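Local coordinates for 5'-tyrosyl-DNA phosphodiesterase (Caenorhabditis elegans, PDB 4FVA), which belongs to the magnesium-binding endonuclease/exonuclease/phosphatase family, whose DNase I-like fold packs two beta sheets face to face, at residues 47-52 / 120-125; 81-86 / 107-112; 14-19 / 159-164; 180-185 / 215-220. All coordinates share one frame; numbering follows the deposited sequence.

Contact 1 (47-52 / 120-125). With MG (magnesium ion), chain F.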
# COMPACT_ATOMS: atom_id res chain seq x y z
N ILE A 47 -3.91 9.28 3.34
CA ILE A 47 -4.44 8.10 2.66
C ILE A 47 -3.62 6.90 3.10
O ILE A 47 -2.40 6.97 3.18
CB ILE A 47 -4.35 8.27 1.13
CG1 ILE A 47 -5.23 9.44 0.67
CG2 ILE A 47 -4.77 6.98 0.41
CD1 ILE A 47 -4.90 9.91 -0.74
N LEU A 48 -4.30 5.80 3.42
CA LEU A 48 -3.61 4.61 3.88
C LEU A 48 -4.08 3.37 3.14
O LEU A 48 -5.28 3.09 3.10
CB LEU A 48 -3.82 4.44 5.40
CG LEU A 48 -3.34 3.14 6.04
CD1 LEU A 48 -1.79 3.09 6.07
CD2 LEU A 48 -3.92 2.99 7.46
N PHE A 49 -3.13 2.65 2.54
CA PHE A 49 -3.38 1.34 1.94
C PHE A 49 -2.96 0.22 2.90
O PHE A 49 -1.84 0.23 3.39
CB PHE A 49 -2.54 1.18 0.66
CG PHE A 49 -2.99 2.05 -0.49
CD1 PHE A 49 -4.08 2.89 -0.38
CD2 PHE A 49 -2.29 2.00 -1.70
CE1 PHE A 49 -4.49 3.67 -1.48
CE2 PHE A 49 -2.68 2.78 -2.79
CZ PHE A 49 -3.79 3.62 -2.68
N LEU A 50 -3.83 -0.76 3.14
CA LEU A 50 -3.45 -1.96 3.91
C LEU A 50 -3.60 -3.22 3.06
O LEU A 50 -4.50 -3.29 2.22
CB LEU A 50 -4.31 -2.11 5.16
CG LEU A 50 -4.31 -0.94 6.15
CD1 LEU A 50 -5.28 -1.23 7.29
CD2 LEU A 50 -2.89 -0.71 6.67
N GLN A 51 -2.73 -4.20 3.30
CA GLN A 51 -2.86 -5.53 2.72
C GLN A 51 -2.75 -6.60 3.81
O GLN A 51 -2.21 -6.34 4.90
CB GLN A 51 -1.80 -5.76 1.63
CG GLN A 51 -1.69 -4.66 0.60
CD GLN A 51 -0.77 -3.52 1.01
OE1 GLN A 51 0.25 -3.75 1.69
NE2 GLN A 51 -1.11 -2.29 0.60
N GLU A 52 -3.24 -7.80 3.51
CA GLU A 52 -3.30 -8.89 4.49
C GLU A 52 -4.00 -8.47 5.77
O GLU A 52 -3.53 -8.75 6.88
CB GLU A 52 -1.90 -9.45 4.81
CG GLU A 52 -1.47 -10.53 3.84
CD GLU A 52 -0.25 -11.28 4.28
OE1 GLU A 52 -0.22 -11.78 5.44
OE2 GLU A 52 0.70 -11.34 3.46
N VAL A 120 -8.99 12.19 -7.63
CA VAL A 120 -7.99 11.26 -7.12
C VAL A 120 -8.42 9.82 -7.36
O VAL A 120 -9.55 9.47 -7.02
CB VAL A 120 -7.75 11.44 -5.61
CG1 VAL A 120 -6.66 10.48 -5.14
CG2 VAL A 120 -7.36 12.87 -5.30
N PHE A 121 -7.54 9.02 -7.95
CA PHE A 121 -7.76 7.57 -8.08
C PHE A 121 -6.77 6.84 -7.18
O PHE A 121 -5.56 7.11 -7.22
CB PHE A 121 -7.62 7.10 -9.53
CG PHE A 121 -8.74 7.56 -10.43
CD1 PHE A 121 -8.74 8.84 -10.97
CD2 PHE A 121 -9.77 6.68 -10.77
CE1 PHE A 121 -9.79 9.26 -11.81
CE2 PHE A 121 -10.81 7.07 -11.61
CZ PHE A 121 -10.82 8.37 -12.13
N LEU A 122 -7.28 5.91 -6.38
CA LEU A 122 -6.46 5.13 -5.47
C LEU A 122 -6.58 3.68 -5.88
O LEU A 122 -7.69 3.14 -5.90
CB LEU A 122 -6.94 5.30 -4.02
CG LEU A 122 -7.00 6.75 -3.50
CD1 LEU A 122 -7.48 6.83 -2.05
CD2 LEU A 122 -5.63 7.38 -3.67
N LEU A 123 -5.45 3.06 -6.20
CA LEU A 123 -5.43 1.65 -6.60
C LEU A 123 -4.49 0.86 -5.69
O LEU A 123 -3.28 1.07 -5.70
CB LEU A 123 -4.99 1.52 -8.06
CG LEU A 123 -5.88 2.20 -9.12
CD1 LEU A 123 -5.56 3.69 -9.26
CD2 LEU A 123 -5.74 1.48 -10.46
N ASN A 124 -5.08 -0.05 -4.91
CA ASN A 124 -4.37 -0.82 -3.90
C ASN A 124 -4.44 -2.30 -4.24
O ASN A 124 -5.54 -2.83 -4.51
CB ASN A 124 -5.01 -0.54 -2.52
CG ASN A 124 -4.31 -1.26 -1.38
OD1 ASN A 124 -3.14 -1.64 -1.48
ND2 ASN A 124 -5.03 -1.46 -0.27
N THR A 125 -3.30 -2.98 -4.20
CA THR A 125 -3.27 -4.39 -4.53
C THR A 125 -2.26 -5.14 -3.70
O THR A 125 -1.37 -4.55 -3.10
CB THR A 125 -3.00 -4.65 -6.03
OG1 THR A 125 -3.27 -6.02 -6.34
CG2 THR A 125 -1.54 -4.33 -6.37
MG MG F . 2.07 -12.62 6.22
O HOH W 1 2.05 -15.03 7.07
O HOH W 2 2.98 -10.32 5.86

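Contact 2 (81-86 / 107-112). With EDO (1,2-ethanediol), chain H.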
# COMPACT_ATOMS: atom_id res chain seq x y z
N THR A 81 -7.73 -6.45 1.45
CA THR A 81 -7.04 -5.17 1.56
C THR A 81 -7.98 -4.08 2.06
O THR A 81 -9.19 -4.29 2.15
CB THR A 81 -6.41 -4.75 0.22
OG1 THR A 81 -7.43 -4.57 -0.76
CG2 THR A 81 -5.44 -5.83 -0.26
N ALA A 82 -7.43 -2.92 2.38
CA ALA A 82 -8.27 -1.80 2.79
C ALA A 82 -7.67 -0.50 2.27
O ALA A 82 -6.45 -0.37 2.13
CB ALA A 82 -8.41 -1.76 4.32
N ILE A 83 -8.55 0.47 2.01
CA ILE A 83 -8.11 1.82 1.71
C ILE A 83 -8.81 2.73 2.71
O ILE A 83 -10.05 2.68 2.83
CB ILE A 83 -8.47 2.24 0.26
CG1 ILE A 83 -7.83 1.27 -0.75
CG2 ILE A 83 -8.04 3.70 -0.03
CD1 ILE A 83 -8.16 1.58 -2.19
N LEU A 84 -8.04 3.52 3.45
CA LEU A 84 -8.60 4.47 4.39
C LEU A 84 -8.30 5.87 3.90
O LEU A 84 -7.15 6.17 3.54
CB LEU A 84 -8.02 4.28 5.80
CG LEU A 84 -8.32 2.99 6.56
CD1 LEU A 84 -7.53 1.79 6.00
CD2 LEU A 84 -8.05 3.16 8.06
N VAL A 85 -9.32 6.72 3.89
CA VAL A 85 -9.17 8.10 3.45
C VAL A 85 -9.75 9.09 4.45
O VAL A 85 -10.65 8.77 5.23
CB VAL A 85 -9.81 8.36 2.07
CG1 VAL A 85 -9.13 7.51 0.97
CG2 VAL A 85 -11.31 8.07 2.14
N SER A 86 -9.22 10.30 4.43
CA SER A 86 -9.79 11.41 5.19
C SER A 86 -11.30 11.49 5.00
O SER A 86 -11.82 11.12 3.94
CB SER A 86 -9.15 12.72 4.72
OG SER A 86 -9.87 13.81 5.23
N THR A 107 -6.87 -8.95 -5.62
CA THR A 107 -7.77 -8.00 -6.25
C THR A 107 -7.05 -6.69 -6.53
O THR A 107 -6.02 -6.38 -5.92
CB THR A 107 -8.96 -7.67 -5.31
OG1 THR A 107 -8.44 -7.18 -4.06
CG2 THR A 107 -9.81 -8.93 -5.03
N LEU A 108 -7.61 -5.91 -7.44
CA LEU A 108 -7.19 -4.52 -7.59
C LEU A 108 -8.33 -3.72 -7.01
O LEU A 108 -9.44 -3.70 -7.56
CB LEU A 108 -6.97 -4.17 -9.05
CG LEU A 108 -6.53 -2.74 -9.36
CD1 LEU A 108 -5.28 -2.41 -8.58
CD2 LEU A 108 -6.25 -2.61 -10.86
N GLN A 109 -8.07 -3.07 -5.88
CA GLN A 109 -9.08 -2.29 -5.17
C GLN A 109 -8.95 -0.84 -5.60
O GLN A 109 -7.89 -0.23 -5.41
CB GLN A 109 -8.89 -2.41 -3.65
CG GLN A 109 -9.93 -1.63 -2.82
CD GLN A 109 -9.67 -1.73 -1.34
OE1 GLN A 109 -8.54 -2.01 -0.92
NE2 GLN A 109 -10.72 -1.50 -0.53
N ILE A 110 -10.01 -0.28 -6.16
CA ILE A 110 -9.95 1.08 -6.71
C ILE A 110 -10.94 1.98 -6.02
O ILE A 110 -12.14 1.70 -6.00
CB ILE A 110 -10.22 1.09 -8.24
CG1 ILE A 110 -9.19 0.23 -8.97
CG2 ILE A 110 -10.12 2.50 -8.81
CD1 ILE A 110 -9.50 0.03 -10.47
N LEU A 111 -10.43 3.05 -5.40
CA LEU A 111 -11.32 4.05 -4.83
C LEU A 111 -11.10 5.34 -5.59
O LEU A 111 -9.98 5.86 -5.65
CB LEU A 111 -11.05 4.26 -3.33
CG LEU A 111 -12.11 5.02 -2.51
CD1 LEU A 111 -13.36 4.15 -2.30
CD2 LEU A 111 -11.56 5.50 -1.16
N GLU A 112 -12.18 5.84 -6.18
CA GLU A 112 -12.16 7.06 -6.98
C GLU A 112 -12.93 8.14 -6.22
O GLU A 112 -14.03 7.87 -5.71
CB GLU A 112 -12.82 6.81 -8.34
CG GLU A 112 -13.01 8.07 -9.19
CD GLU A 112 -13.87 7.82 -10.42
OE1 GLU A 112 -14.01 6.66 -10.85
OE2 GLU A 112 -14.45 8.81 -10.92
C1 EDO H . -6.67 12.02 9.31
O1 EDO H . -7.99 11.97 9.85
C2 EDO H . -6.73 12.61 7.91
O2 EDO H . -7.92 13.41 7.79
O HOH W 3 -6.59 -5.29 -3.25

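Contact 3 (14-19 / 159-164)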
# COMPACT_ATOMS: atom_id res chain seq x y z
N VAL A 14 -0.16 15.84 -0.14
CA VAL A 14 -0.94 14.67 0.26
C VAL A 14 0.02 13.52 0.59
O VAL A 14 0.97 13.27 -0.15
CB VAL A 14 -1.97 14.24 -0.80
CG1 VAL A 14 -1.27 13.94 -2.12
CG2 VAL A 14 -2.73 13.01 -0.33
N SER A 15 -0.22 12.85 1.72
CA SER A 15 0.63 11.73 2.14
C SER A 15 -0.07 10.38 1.96
O SER A 15 -1.24 10.21 2.34
CB SER A 15 1.10 11.90 3.59
OG SER A 15 -0.01 11.96 4.46
N VAL A 16 0.65 9.42 1.40
CA VAL A 16 0.09 8.10 1.19
C VAL A 16 1.00 7.08 1.86
O VAL A 16 2.22 7.07 1.64
CB VAL A 16 -0.03 7.75 -0.30
CG1 VAL A 16 -0.69 6.37 -0.46
CG2 VAL A 16 -0.83 8.83 -1.04
N MET A 17 0.39 6.25 2.70
CA MET A 17 1.10 5.22 3.44
C MET A 17 0.54 3.87 2.99
O MET A 17 -0.67 3.76 2.75
CB MET A 17 0.89 5.41 4.94
CG MET A 17 1.54 4.32 5.80
SD MET A 17 1.47 4.84 7.52
CE MET A 17 1.78 3.28 8.35
N SER A 18 1.41 2.87 2.85
CA SER A 18 1.00 1.52 2.47
C SER A 18 1.68 0.49 3.36
O SER A 18 2.89 0.61 3.64
CB SER A 18 1.32 1.23 1.00
OG SER A 18 0.93 -0.08 0.64
N TRP A 19 0.94 -0.53 3.78
CA TRP A 19 1.46 -1.48 4.77
C TRP A 19 0.81 -2.84 4.67
O TRP A 19 -0.42 -2.97 4.77
CB TRP A 19 1.24 -0.92 6.17
CG TRP A 19 2.19 -1.40 7.22
CD1 TRP A 19 3.17 -2.36 7.08
CD2 TRP A 19 2.27 -0.94 8.58
NE1 TRP A 19 3.85 -2.51 8.27
CE2 TRP A 19 3.32 -1.65 9.20
CE3 TRP A 19 1.56 0.02 9.32
CZ2 TRP A 19 3.69 -1.42 10.54
CZ3 TRP A 19 1.92 0.24 10.65
CH2 TRP A 19 2.98 -0.49 11.24
N LEU A 159 -4.90 13.09 -9.96
CA LEU A 159 -3.84 12.41 -9.21
C LEU A 159 -4.17 10.93 -9.18
O LEU A 159 -5.29 10.54 -8.84
CB LEU A 159 -3.80 12.92 -7.77
CG LEU A 159 -2.76 13.96 -7.37
CD1 LEU A 159 -2.83 14.23 -5.87
CD2 LEU A 159 -1.38 13.47 -7.77
N VAL A 160 -3.22 10.10 -9.59
CA VAL A 160 -3.42 8.66 -9.55
C VAL A 160 -2.32 8.02 -8.69
O VAL A 160 -1.12 8.21 -8.95
CB VAL A 160 -3.40 8.05 -10.98
CG1 VAL A 160 -3.62 6.55 -10.92
CG2 VAL A 160 -4.46 8.70 -11.87
N PHE A 161 -2.73 7.26 -7.67
CA PHE A 161 -1.77 6.51 -6.84
C PHE A 161 -2.01 5.02 -6.99
O PHE A 161 -3.10 4.51 -6.70
CB PHE A 161 -1.89 6.91 -5.36
CG PHE A 161 -1.54 8.36 -5.09
CD1 PHE A 161 -0.24 8.80 -5.24
CD2 PHE A 161 -2.53 9.27 -4.72
CE1 PHE A 161 0.09 10.14 -5.02
CE2 PHE A 161 -2.21 10.61 -4.49
CZ PHE A 161 -0.89 11.04 -4.64
N PHE A 162 -0.97 4.31 -7.42
CA PHE A 162 -1.05 2.85 -7.52
C PHE A 162 0.06 2.17 -6.74
O PHE A 162 1.23 2.53 -6.89
CB PHE A 162 -1.00 2.39 -8.96
CG PHE A 162 -0.68 0.93 -9.09
CD1 PHE A 162 -1.62 -0.03 -8.75
CD2 PHE A 162 0.57 0.53 -9.50
CE1 PHE A 162 -1.32 -1.39 -8.84
CE2 PHE A 162 0.89 -0.82 -9.60
CZ PHE A 162 -0.06 -1.78 -9.26
N GLY A 163 -0.29 1.17 -5.92
CA GLY A 163 0.71 0.40 -5.22
C GLY A 163 0.15 -0.60 -4.22
O GLY A 163 -0.99 -1.07 -4.34
N GLY A 164 0.97 -0.91 -3.22
CA GLY A 164 0.64 -1.89 -2.21
C GLY A 164 1.81 -2.84 -2.06
O GLY A 164 2.97 -2.47 -2.30

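Contact 4 (180-185 / 215-220)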
# COMPACT_ATOMS: atom_id res chain seq x y z
N VAL A 180 4.25 8.08 -15.26
CA VAL A 180 4.08 7.35 -14.00
C VAL A 180 5.46 7.08 -13.40
O VAL A 180 6.31 6.46 -14.04
CB VAL A 180 3.36 5.99 -14.20
CG1 VAL A 180 3.30 5.22 -12.88
CG2 VAL A 180 1.97 6.18 -14.78
N LYS A 181 5.66 7.50 -12.15
CA LYS A 181 6.94 7.34 -11.49
C LYS A 181 6.82 6.58 -10.19
O LYS A 181 5.79 6.62 -9.52
CB LYS A 181 7.59 8.70 -11.18
CG LYS A 181 8.04 9.48 -12.40
CD LYS A 181 8.73 10.78 -11.98
CE LYS A 181 9.39 11.46 -13.17
NZ LYS A 181 8.43 11.68 -14.28
N ASP A 182 7.92 5.91 -9.84
CA ASP A 182 8.02 5.16 -8.61
C ASP A 182 8.41 6.13 -7.50
O ASP A 182 9.44 6.81 -7.59
CB ASP A 182 9.06 4.06 -8.79
CG ASP A 182 9.28 3.25 -7.54
OD1 ASP A 182 9.25 3.84 -6.45
OD2 ASP A 182 9.53 2.02 -7.66
N ALA A 183 7.59 6.21 -6.47
CA ALA A 183 7.79 7.19 -5.40
C ALA A 183 9.17 7.09 -4.75
O ALA A 183 9.82 8.11 -4.50
CB ALA A 183 6.68 7.07 -4.35
N TRP A 184 9.61 5.88 -4.45
CA TRP A 184 10.91 5.72 -3.84
C TRP A 184 12.05 6.21 -4.72
O TRP A 184 12.99 6.85 -4.24
CB TRP A 184 11.17 4.26 -3.45
CG TRP A 184 12.58 4.05 -2.98
CD1 TRP A 184 13.11 4.43 -1.77
CD2 TRP A 184 13.63 3.38 -3.69
NE1 TRP A 184 14.43 4.05 -1.69
CE2 TRP A 184 14.77 3.40 -2.85
CE3 TRP A 184 13.72 2.77 -4.94
CZ2 TRP A 184 15.99 2.83 -3.24
CZ3 TRP A 184 14.94 2.21 -5.33
CH2 TRP A 184 16.06 2.24 -4.47
N GLU A 185 11.98 5.87 -6.00
CA GLU A 185 12.97 6.31 -6.97
C GLU A 185 12.96 7.82 -7.12
O GLU A 185 14.01 8.46 -7.07
CB GLU A 185 12.72 5.67 -8.33
CG GLU A 185 13.03 4.19 -8.41
CD GLU A 185 12.67 3.63 -9.77
OE1 GLU A 185 12.82 2.41 -9.99
OE2 GLU A 185 12.23 4.43 -10.62
N PHE A 215 9.43 -5.05 -1.89
CA PHE A 215 8.15 -5.63 -2.27
C PHE A 215 7.06 -4.57 -2.31
O PHE A 215 6.14 -4.65 -3.11
CB PHE A 215 7.75 -6.71 -1.26
CG PHE A 215 8.46 -8.05 -1.45
CD1 PHE A 215 8.98 -8.41 -2.68
CD2 PHE A 215 8.56 -8.94 -0.38
CE1 PHE A 215 9.61 -9.65 -2.84
CE2 PHE A 215 9.19 -10.18 -0.53
CZ PHE A 215 9.71 -10.53 -1.76
N ASP A 216 7.16 -3.60 -1.42
CA ASP A 216 6.12 -2.61 -1.26
C ASP A 216 6.48 -1.33 -2.01
O ASP A 216 7.54 -0.75 -1.78
CB ASP A 216 5.90 -2.35 0.23
CG ASP A 216 5.66 -3.65 0.99
OD1 ASP A 216 4.51 -4.11 0.97
OD2 ASP A 216 6.62 -4.22 1.58
N ARG A 217 5.61 -0.90 -2.91
CA ARG A 217 5.92 0.25 -3.75
C ARG A 217 4.71 1.12 -3.99
O ARG A 217 3.57 0.67 -3.89
CB ARG A 217 6.49 -0.20 -5.11
CG ARG A 217 7.68 -1.15 -5.00
CD ARG A 217 8.30 -1.44 -6.36
NE ARG A 217 9.32 -2.49 -6.28
CZ ARG A 217 10.15 -2.81 -7.27
NH1 ARG A 217 10.10 -2.16 -8.43
NH2 ARG A 217 11.04 -3.78 -7.11
N LEU A 218 4.97 2.38 -4.32
CA LEU A 218 3.92 3.33 -4.67
C LEU A 218 4.32 4.03 -5.96
O LEU A 218 5.41 4.59 -6.05
CB LEU A 218 3.74 4.36 -3.55
CG LEU A 218 2.76 3.92 -2.47
CD1 LEU A 218 2.81 4.86 -1.26
CD2 LEU A 218 1.34 3.84 -3.07
N TYR A 219 3.42 4.00 -6.94
CA TYR A 219 3.61 4.71 -8.19
C TYR A 219 2.60 5.83 -8.23
O TYR A 219 1.52 5.71 -7.63
CB TYR A 219 3.39 3.78 -9.38
CG TYR A 219 4.37 2.64 -9.45
CD1 TYR A 219 4.12 1.43 -8.83
CD2 TYR A 219 5.57 2.78 -10.15
CE1 TYR A 219 5.03 0.39 -8.88
CE2 TYR A 219 6.48 1.74 -10.21
CZ TYR A 219 6.20 0.55 -9.58
OH TYR A 219 7.10 -0.49 -9.64
N TRP A 220 2.93 6.92 -8.92
CA TRP A 220 1.92 7.96 -9.12
C TRP A 220 2.05 8.71 -10.44
O TRP A 220 3.10 8.71 -11.09
CB TRP A 220 1.91 8.95 -7.94
CG TRP A 220 2.69 10.21 -8.16
CD1 TRP A 220 2.18 11.46 -8.40
CD2 TRP A 220 4.12 10.36 -8.14
NE1 TRP A 220 3.20 12.37 -8.53
CE2 TRP A 220 4.40 11.73 -8.37
CE3 TRP A 220 5.18 9.48 -7.95
CZ2 TRP A 220 5.71 12.23 -8.42
CZ3 TRP A 220 6.48 9.98 -7.99
CH2 TRP A 220 6.74 11.34 -8.22
O HOH W 4 7.79 2.99 -4.01

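Contact 1 (47-52 / 120-125)
The phenyl ring of Phe49 overlaps the side chain of Asn124, whose CB stands over the centre of one ring face, 3.9 Å from the ring centroid of Phe49, in a CH-pi contact. The two side chains run antiparallel past one another, with ring and amide planes stacked only 18° apart. At the ring's edge Phe49 CZ meets Leu122 CB at 3.8 Å, so that one flat group is held by two successive inward-facing residues of strand 118-126. The Asn124 amide uses both of its ends. Its ND2 donates to Leu50 O at 3.1 Å, approaching from above the carbonyl plane, about 42° out of it, although the acceptor lies close to the plane of the Asn124 amide itself. Its OD1 accepts from Gln51 NE2 at 3.0 Å, the two amide groups being turned steeply against each other. A bend in the Gln51 chain (chi2 86°) turns CD toward Asn124, from where NE2 reaches OD1, and Gln51 NE2 is also hydrogen-bonded to Ser18 OG; one amide thus bonds to the other, and Asn124 also to the backbone, between the layers. At the other end of the contact Ile47 CG2 and Leu122 CD1 meet tip to tip at 3.7 Å. Where the chain turns a corner, Glu52 OE1 binds the magnesium ion at 2.6 Å, together with two waters and Asp22. Such a face-to-face pairing of strands from two sheets, ending at a metal carboxylate, is the central layout of the DNase I-like beta sandwich.

Contact 2 (81-86 / 107-112)
Gln109 extends straight across the interface toward Thr81 and Ile83, with CG anti to the backbone N (chi1 -179°) and CD anti to CA (chi2 -178°). Its CB lies 3.9 Å from Thr81 OG1. One atom further on, Gln109 CG touches Ile83 CD1 at 3.7 Å, and Gln109 CD then rests 3.6 Å from Ile83 CG1; the isoleucine and glutamine reach toward each other tip to tip. At the end, Gln109 OE1 accepts a hydrogen bond of 2.8 Å from Thr81 OG1, the hydroxyl standing 53° out of the carbonyl plane, while Gln109 NE2 is held by Tyr71 O and His94 NE2. The amide is therefore gripped at both atoms, which fixes its rotation. Thr81 OG1 has a second partner, a water that donates to it at 2.7 Å. The same water donates to Thr107 O and accepts from Thr107 OG1 at 2.8 Å, so it joins the two strands where the threonine side chains themselves stay apart. Beyond Gln109 the contact becomes purely apolar: Leu111 CB packs on Ile83 CD1, and Leu111 CD2 meets Val85 CG1 at 3.8 Å. Strand 80-86 lies between 68-72 and 47-53 in one sheet, strand 107-115 between 90-98 and 118-126 in the other. Their inward faces are completed by Phe49 beside Ile83 and by Asn124, which touches both Thr81 and Gln109.

Contact 3 (14-19 / 159-164)
Strands 14-19 and 159-163 run in nearly the same direction, their axes 9.6 Å apart at the closest and inclined by 17°, with Val16 opposite Phe161 and no hydrogen bond across the gap. The ring of Phe161 fills much of the distance. Val16 CG2 sits over the centre of one of its faces, 4.0 Å from the Phe161 ring centroid and only 5° off the normal, a CH-pi contact. Val14 comes in beside it: with CG1 lodged between the backbone N and the carbonyl carbon (chi1 58°), Val14 CG1 reaches Phe161 CZ at 3.9 Å. That methyl also touches Leu159 CD1, at 4.1 Å. Toward the other end the layers draw together, and Ser18 OG, which is hydrogen-bonded to Gln51 NE2, lies 3.4 Å from Gly164 CA. Gly164 adopts backbone angles at which a CB would be jammed against the carbonyl O of Gly163. Phe161 further meets the ring of Phe254 on strand 249-255, which pairs with strand 13-20. This is the apolar interior between the sheets of a beta sandwich, as in the DNase I-like fold.

Contact 4 (180-185 / 215-220)
Asp182 OD1 is shared by three donors. As the N-cap of the helix that follows, it accepts from Trp184 N at 2.9 Å and from Glu185 N at 3.4 Å, both weak bonds, and it takes a third from a water at 3.0 Å. That water accepts from Leu218 N and so ties the cap to strand 212-221. The carboxylate is placed for this by CG standing anti to the backbone N (chi1 178°). Beside it, Ala183 N donates to Leu218 O at 2.7 Å, nearly straight at hydrogen and nearly along the C=O axis. Two residues before Ala183, Lys181 forms an antiparallel hydrogen-bonded pair with Trp220, each backbone N donating to the other's O. Over this pair Trp220 CZ3 comes 3.6 Å from Lys181 CB. On the other face of the sheet Tyr219 CE2 lies 3.7 Å from Asp182 CB, carboxylate and ring planes 63° apart. Asp182 OD2 makes a salt bridge with Arg214; Arg217 NH1 is 4.3 Å from Asp182 OD2, a charge neighbour only, since the oxygen lies well out of the guanidinium plane, and Arg217 NE is hydrogen-bonded to Arg214 O. Strand 181-182 thus edges 212-221, with Val180 and Tyr219 covered by helix 134-154 and Ala183 and Trp220 leaning on strand 226-232.

How the contacts relate
Contacts 2, 1 and 3 follow one another across one interface between the two sheets: the centre of contact 1 lies about 4 Å from that of contact 2 and about 6 Å from that of contact 3. Probable backbone hydrogen bonds knit them within each sheet, Leu111 N to Leu122 O at 2.8 Å and Phe49 N to Met17 O at 2.7 Å. Contact 4 differs, being a pairing within a sheet; its centre is about 9 Å from that of contact 3, which it joins through Tyr219 N and Phe162 O, and about 17 Å from that of contact 2. Contact 1 alone supplies a magnesium ligand; the side chain of Thr81 in contact 2 is about 12 Å from the ion.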